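Local coordinates for uncharacterized protein (Legionella longbeachae NSW150, PDB 4JZA) that probably acts as a phosphoinositide phosphatase, removing the 3-phosphate from phosphatidylinositol 3-phosphate in the lipid metabolism of the infected host, at residues H201-C205 against V217-F221; F497-L501 against I538-I542. All blocks are in the same frame, centred on the assembly; numbering follows the deposited sequence.

Overall arrangement
The two contacts lie in separate parts of a single chain, with centres about 55 Å apart and nearest atoms about 38 Å apart, and interaction 1 closes before interaction 2 opens. Interaction 1 joins helices 198-206 and 214-234 inside the phosphoinositide phosphatase insertion domain. Interaction 2 sets the turn before helix 501-513 against the end of helix 524-542, which runs on into strand 545-549 of the large mixed sheet. That strand leads to a CX5R sequence, the signature of cysteine phosphatases, which runs into helix 556-574. Interaction 1 is thus a helical packing contact of the insertion, whereas interaction 2 packs a turn on a helix that feeds a strand of the probable catalytic fold.

Interaction 1. Residues H201-C205 against V217-F221; sequences HAYFC and VIRDF
Tyr-203 reaches from helix 198-206 across to helix 214-234 and meets Asp-220, Val-217 and Phe-221. Its OH donates a hydrogen bond to Asp-220 OD1, 2.5 Å away, although the exact length should not be pressed at this resolution. Ring and carboxylate approach from opposite directions, with their planes turned 64° apart. Beside the hydroxyl, Val-217 CG1 lies at the ring edge, in its plane, 3.8 Å from Tyr-203 CE2. The same methyl lies 4.4 Å from Phe-204 CE1, so one branch of the valine serves both aromatics. Phe-221 turns its edge toward the face of Tyr-203 in a T-shaped pair, with centroids 6.0 Å apart and planes at 79°. Within the first helix, Tyr-203 CD2 sits over the centre of the Phe-204 ring, 4.1 Å above its plane. The axes of segments 201-205 and 217-221 come no closer than 13.0 Å, and Tyr-203 spans the gap because its CG stands anti to the backbone N (chi1 -175°), which sends the phenol outward.

In the next shell, His-262 NE2 is hydrogen-bonded to Asp-220 OD2, which ties the other carboxylate oxygen, and the His-262 ring also stacks edge-to-face with Tyr-203. Phe-284 of helix 274-288 makes edge-to-face pairs with both Tyr-203 and Phe-221. The two segments are well separated and bridged by large side chains around a bond between a buried tyrosine and a partly exposed aspartate, an aromatic-rich core of the all-helical insertion domain.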
loop_
_atom_site.group_PDB
_atom_site.type_symbol
_atom_site.label_atom_id
_atom_site.label_comp_id
_atom_site.label_asym_id
_atom_site.label_seq_id
_atom_site.Cartn_x
_atom_site.Cartn_y
_atom_site.Cartn_z
ATOM N N HIS A 201 -9.668 25.304 -1.013
ATOM C CA HIS A 201 -9.242 24.324 -0.001
ATOM C C HIS A 201 -8.348 25.003 1.032
ATOM O O HIS A 201 -8.504 24.749 2.242
ATOM C CB HIS A 201 -8.478 23.151 -0.647
ATOM C CG HIS A 201 -8.519 21.865 0.139
ATOM N ND1 HIS A 201 -9.637 21.062 0.206
ATOM C CD2 HIS A 201 -7.568 21.224 0.855
ATOM C CE1 HIS A 201 -9.375 19.982 0.922
ATOM N NE2 HIS A 201 -8.130 20.066 1.341
ATOM N N ALA A 202 -7.436 25.864 0.585
ATOM C CA ALA A 202 -6.606 26.549 1.542
ATOM C C ALA A 202 -7.448 27.481 2.432
ATOM O O ALA A 202 -7.185 27.596 3.659
ATOM C CB ALA A 202 -5.508 27.329 0.861
ATOM N N TYR A 203 -8.450 28.137 1.830
ATOM C CA TYR A 203 -9.290 29.086 2.580
ATOM C C TYR A 203 -9.906 28.396 3.789
ATOM O O TYR A 203 -9.665 28.789 4.908
ATOM C CB TYR A 203 -10.385 29.714 1.700
ATOM C CG TYR A 203 -11.203 30.783 2.403
ATOM C CD1 TYR A 203 -10.710 32.061 2.527
ATOM C CD2 TYR A 203 -12.433 30.531 2.921
ATOM C CE1 TYR A 203 -11.407 33.063 3.149
ATOM C CE2 TYR A 203 -13.145 31.528 3.571
ATOM C CZ TYR A 203 -12.630 32.804 3.673
ATOM O OH TYR A 203 -13.280 33.847 4.320
ATOM N N PHE A 204 -10.654 27.337 3.560
ATOM C CA PHE A 204 -11.395 26.700 4.636
ATOM C C PHE A 204 -10.486 25.941 5.587
ATOM O O PHE A 204 -10.735 25.896 6.784
ATOM C CB PHE A 204 -12.468 25.753 4.069
ATOM C CG PHE A 204 -13.632 26.454 3.420
ATOM C CD1 PHE A 204 -14.585 27.106 4.186
ATOM C CD2 PHE A 204 -13.788 26.453 2.041
ATOM C CE1 PHE A 204 -15.659 27.756 3.579
ATOM C CE2 PHE A 204 -14.864 27.085 1.430
ATOM C CZ PHE A 204 -15.797 27.739 2.196
ATOM N N CYS A 205 -9.430 25.326 5.078
ATOM C CA CYS A 205 -8.562 24.520 5.967
ATOM C C CYS A 205 -7.691 25.396 6.852
ATOM O O CYS A 205 -7.215 24.936 7.866
ATOM C CB CYS A 205 -7.704 23.488 5.193
ATOM S SG CYS A 205 -8.695 22.165 4.444
ATOM N N VAL A 217 -18.195 33.941 7.631
ATOM C CA VAL A 217 -17.378 33.622 6.452
ATOM C C VAL A 217 -17.659 34.552 5.286
ATOM O O VAL A 217 -16.739 35.130 4.727
ATOM C CB VAL A 217 -17.565 32.169 5.996
ATOM C CG1 VAL A 217 -16.808 31.905 4.692
ATOM C CG2 VAL A 217 -17.063 31.238 7.096
ATOM N N ILE A 218 -18.933 34.730 4.943
ATOM C CA ILE A 218 -19.307 35.633 3.847
ATOM C C ILE A 218 -18.745 37.028 4.061
ATOM O O ILE A 218 -18.157 37.594 3.146
ATOM C CB ILE A 218 -20.830 35.739 3.695
ATOM C CG1 ILE A 218 -21.395 34.367 3.318
ATOM C CG2 ILE A 218 -21.199 36.806 2.652
ATOM C CD1 ILE A 218 -22.828 34.131 3.738
ATOM N N ARG A 219 -18.902 37.556 5.277
ATOM C CA ARG A 219 -18.403 38.889 5.593
ATOM C C ARG A 219 -16.887 38.890 5.488
ATOM O O ARG A 219 -16.317 39.760 4.829
ATOM C CB ARG A 219 -18.915 39.426 6.964
ATOM C CG ARG A 219 -20.221 40.254 6.872
ATOM C CD ARG A 219 -20.668 40.888 8.206
ATOM N NE ARG A 219 -19.544 41.014 9.142
ATOM C CZ ARG A 219 -19.348 40.282 10.245
ATOM N NH1 ARG A 219 -20.220 39.355 10.650
ATOM N NH2 ARG A 219 -18.262 40.495 10.975
ATOM N N ASP A 220 -16.228 37.904 6.105
ATOM C CA ASP A 220 -14.770 37.812 6.026
ATOM C C ASP A 220 -14.282 37.933 4.584
ATOM O O ASP A 220 -13.334 38.659 4.306
ATOM C CB ASP A 220 -14.273 36.483 6.602
ATOM C CG ASP A 220 -12.769 36.288 6.419
ATOM O OD1 ASP A 220 -12.327 35.914 5.302
ATOM O OD2 ASP A 220 -12.047 36.506 7.413
ATOM N N PHE A 221 -14.929 37.214 3.672
ATOM C CA PHE A 221 -14.475 37.201 2.302
ATOM C C PHE A 221 -14.757 38.511 1.574
ATOM O O PHE A 221 -13.912 38.975 0.797
ATOM C CB PHE A 221 -15.048 36.025 1.515
ATOM C CG PHE A 221 -14.391 35.863 0.185
ATOM C CD1 PHE A 221 -13.037 35.694 0.113
ATOM C CD2 PHE A 221 -15.105 35.959 -0.979
ATOM C CE1 PHE A 221 -12.404 35.601 -1.101
ATOM C CE2 PHE A 221 -14.478 35.867 -2.206
ATOM C CZ PHE A 221 -13.124 35.693 -2.269
#

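Interaction 2. Residues F497-L501 against I538-I542; sequences FTPGL and IILTI
Leu-501 ends a type II beta turn, Thr-498 to Leu-501, and presses its two methyls against the last turn of helix 524-542. This is a turn-to-helix contact at the start of helix 501-513, and the leucine carries its tight part. CD1 of Leu-501 meets Ile-538 CG2 at 3.9 Å, the two side chains crossing at about a right angle. CD2 of Leu-501 touches Ile-542 CG1, also at 3.9 Å, and has CD1 of the same isoleucine close by. With CG anti to the backbone N (chi1 -180°), the fork of the leucine straddles positions one helical turn apart, Ile-538 and Ile-542. Around Leu-501 and Ile-538, both buried, the packing continues: Ile-538 also rests on Leu-504, Leu-505 and Tyr-508 of helix 501-513 and on Leu-487 and Ala-491 of helix 482-492, while Tyr-494 lies against both Leu-501 and Ile-542.

The threonine side is more polar and more exposed, but still close. Thr-541 OG1 lies in van der Waals contact 3.9 Å from Leu-501 CD1, with the side chains crossing obliquely. Thr-498 points its methyl at the helix: CG2 is 3.8 Å from Thr-541 O and 4.1 Å from Ile-542 CA. The loose part is the exposed corner of the turn, where Pro-499 makes one marginal contact, its O 4.5 Å from Thr-541 OG1. Gly-500 takes a positive phi of 95°, as the third position of such a turn favours, and the turn's own closing bond, Leu-501 N to Thr-498 O, is weak at 3.3 Å. The hydroxyl of Thr-498 is turned back to the residues just before it, OG1 being hydrogen-bonded to the carbonyl O of Tyr-494.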
loop_
_atom_site.group_PDB
_atom_site.type_symbol
_atom_site.label_atom_id
_atom_site.label_comp_id
_atom_site.label_asym_id
_atom_site.label_seq_id
_atom_site.Cartn_x
_atom_site.Cartn_y
_atom_site.Cartn_z
ATOM N N PHE A 497 42.937 15.897 9.065
ATOM C CA PHE A 497 42.734 15.487 10.468
ATOM C C PHE A 497 41.773 14.321 10.671
ATOM O O PHE A 497 41.451 13.981 11.825
ATOM C CB PHE A 497 42.283 16.665 11.314
ATOM C CG PHE A 497 41.126 17.403 10.747
ATOM C CD1 PHE A 497 39.842 16.938 10.947
ATOM C CD2 PHE A 497 41.318 18.559 10.008
ATOM C CE1 PHE A 497 38.763 17.628 10.430
ATOM C CE2 PHE A 497 40.242 19.248 9.486
ATOM C CZ PHE A 497 38.960 18.786 9.704
ATOM N N THR A 498 41.376 13.690 9.557
ATOM C CA THR A 498 40.550 12.494 9.575
ATOM C C THR A 498 41.300 11.251 9.064
ATOM O O THR A 498 41.543 11.077 7.864
ATOM C CB THR A 498 39.266 12.727 8.793
ATOM O OG1 THR A 498 38.692 13.997 9.192
ATOM C CG2 THR A 498 38.292 11.607 9.109
ATOM N N PRO A 499 41.688 10.376 9.990
ATOM C CA PRO A 499 42.441 9.216 9.541
ATOM C C PRO A 499 41.598 8.342 8.635
ATOM O O PRO A 499 40.472 8.075 8.972
ATOM C CB PRO A 499 42.798 8.471 10.836
ATOM C CG PRO A 499 42.389 9.357 11.975
ATOM C CD PRO A 499 41.479 10.422 11.451
ATOM N N GLY A 500 42.162 7.909 7.509
ATOM C CA GLY A 500 41.554 6.963 6.594
ATOM C C GLY A 500 40.805 7.617 5.442
ATOM O O GLY A 500 40.374 6.942 4.461
ATOM N N LEU A 501 40.623 8.923 5.528
ATOM C CA LEU A 501 39.717 9.548 4.607
ATOM C C LEU A 501 40.354 9.642 3.248
ATOM O O LEU A 501 39.695 9.437 2.243
ATOM C CB LEU A 501 39.300 10.918 5.097
ATOM C CG LEU A 501 38.328 11.729 4.235
ATOM C CD1 LEU A 501 37.047 10.933 4.043
ATOM C CD2 LEU A 501 37.974 13.076 4.858
ATOM N N ILE A 538 32.690 7.749 3.285
ATOM C CA ILE A 538 33.232 9.054 3.552
ATOM C C ILE A 538 32.535 9.704 4.729
ATOM O O ILE A 538 33.188 10.084 5.697
ATOM C CB ILE A 538 33.180 9.938 2.295
ATOM C CG1 ILE A 538 34.233 9.443 1.294
ATOM C CG2 ILE A 538 33.487 11.395 2.614
ATOM C CD1 ILE A 538 33.943 9.840 -0.149
ATOM N N ILE A 539 31.216 9.824 4.661
ATOM C CA ILE A 539 30.446 10.385 5.765
ATOM C C ILE A 539 30.733 9.642 7.057
ATOM O O ILE A 539 30.950 10.261 8.104
ATOM C CB ILE A 539 28.931 10.379 5.460
ATOM C CG1 ILE A 539 28.617 11.314 4.287
ATOM C CG2 ILE A 539 28.112 10.868 6.646
ATOM C CD1 ILE A 539 29.082 12.751 4.434
ATOM N N LEU A 540 30.746 8.321 6.991
ATOM C CA LEU A 540 30.981 7.550 8.179
ATOM C C LEU A 540 32.349 7.786 8.768
ATOM O O LEU A 540 32.431 7.964 9.967
ATOM C CB LEU A 540 30.752 6.059 7.967
ATOM C CG LEU A 540 29.268 5.783 7.771
ATOM C CD1 LEU A 540 29.139 4.444 7.092
ATOM C CD2 LEU A 540 28.496 5.816 9.083
ATOM N N THR A 541 33.420 7.785 7.984
ATOM C CA THR A 541 34.716 7.921 8.626
ATOM C C THR A 541 34.836 9.373 9.174
ATOM O O THR A 541 35.362 9.570 10.268
ATOM C CB THR A 541 35.931 7.427 7.781
ATOM O OG1 THR A 541 36.476 8.472 6.986
ATOM C CG2 THR A 541 35.573 6.268 6.902
ATOM N N ILE A 542 34.259 10.363 8.482
ATOM C CA ILE A 542 34.219 11.711 9.021
ATOM C C ILE A 542 33.422 11.733 10.312
ATOM O O ILE A 542 33.677 12.553 11.156
ATOM C CB ILE A 542 33.632 12.720 8.026
ATOM C CG1 ILE A 542 34.672 13.036 6.965
ATOM C CG2 ILE A 542 33.246 14.026 8.684
ATOM C CD1 ILE A 542 34.161 13.804 5.767
#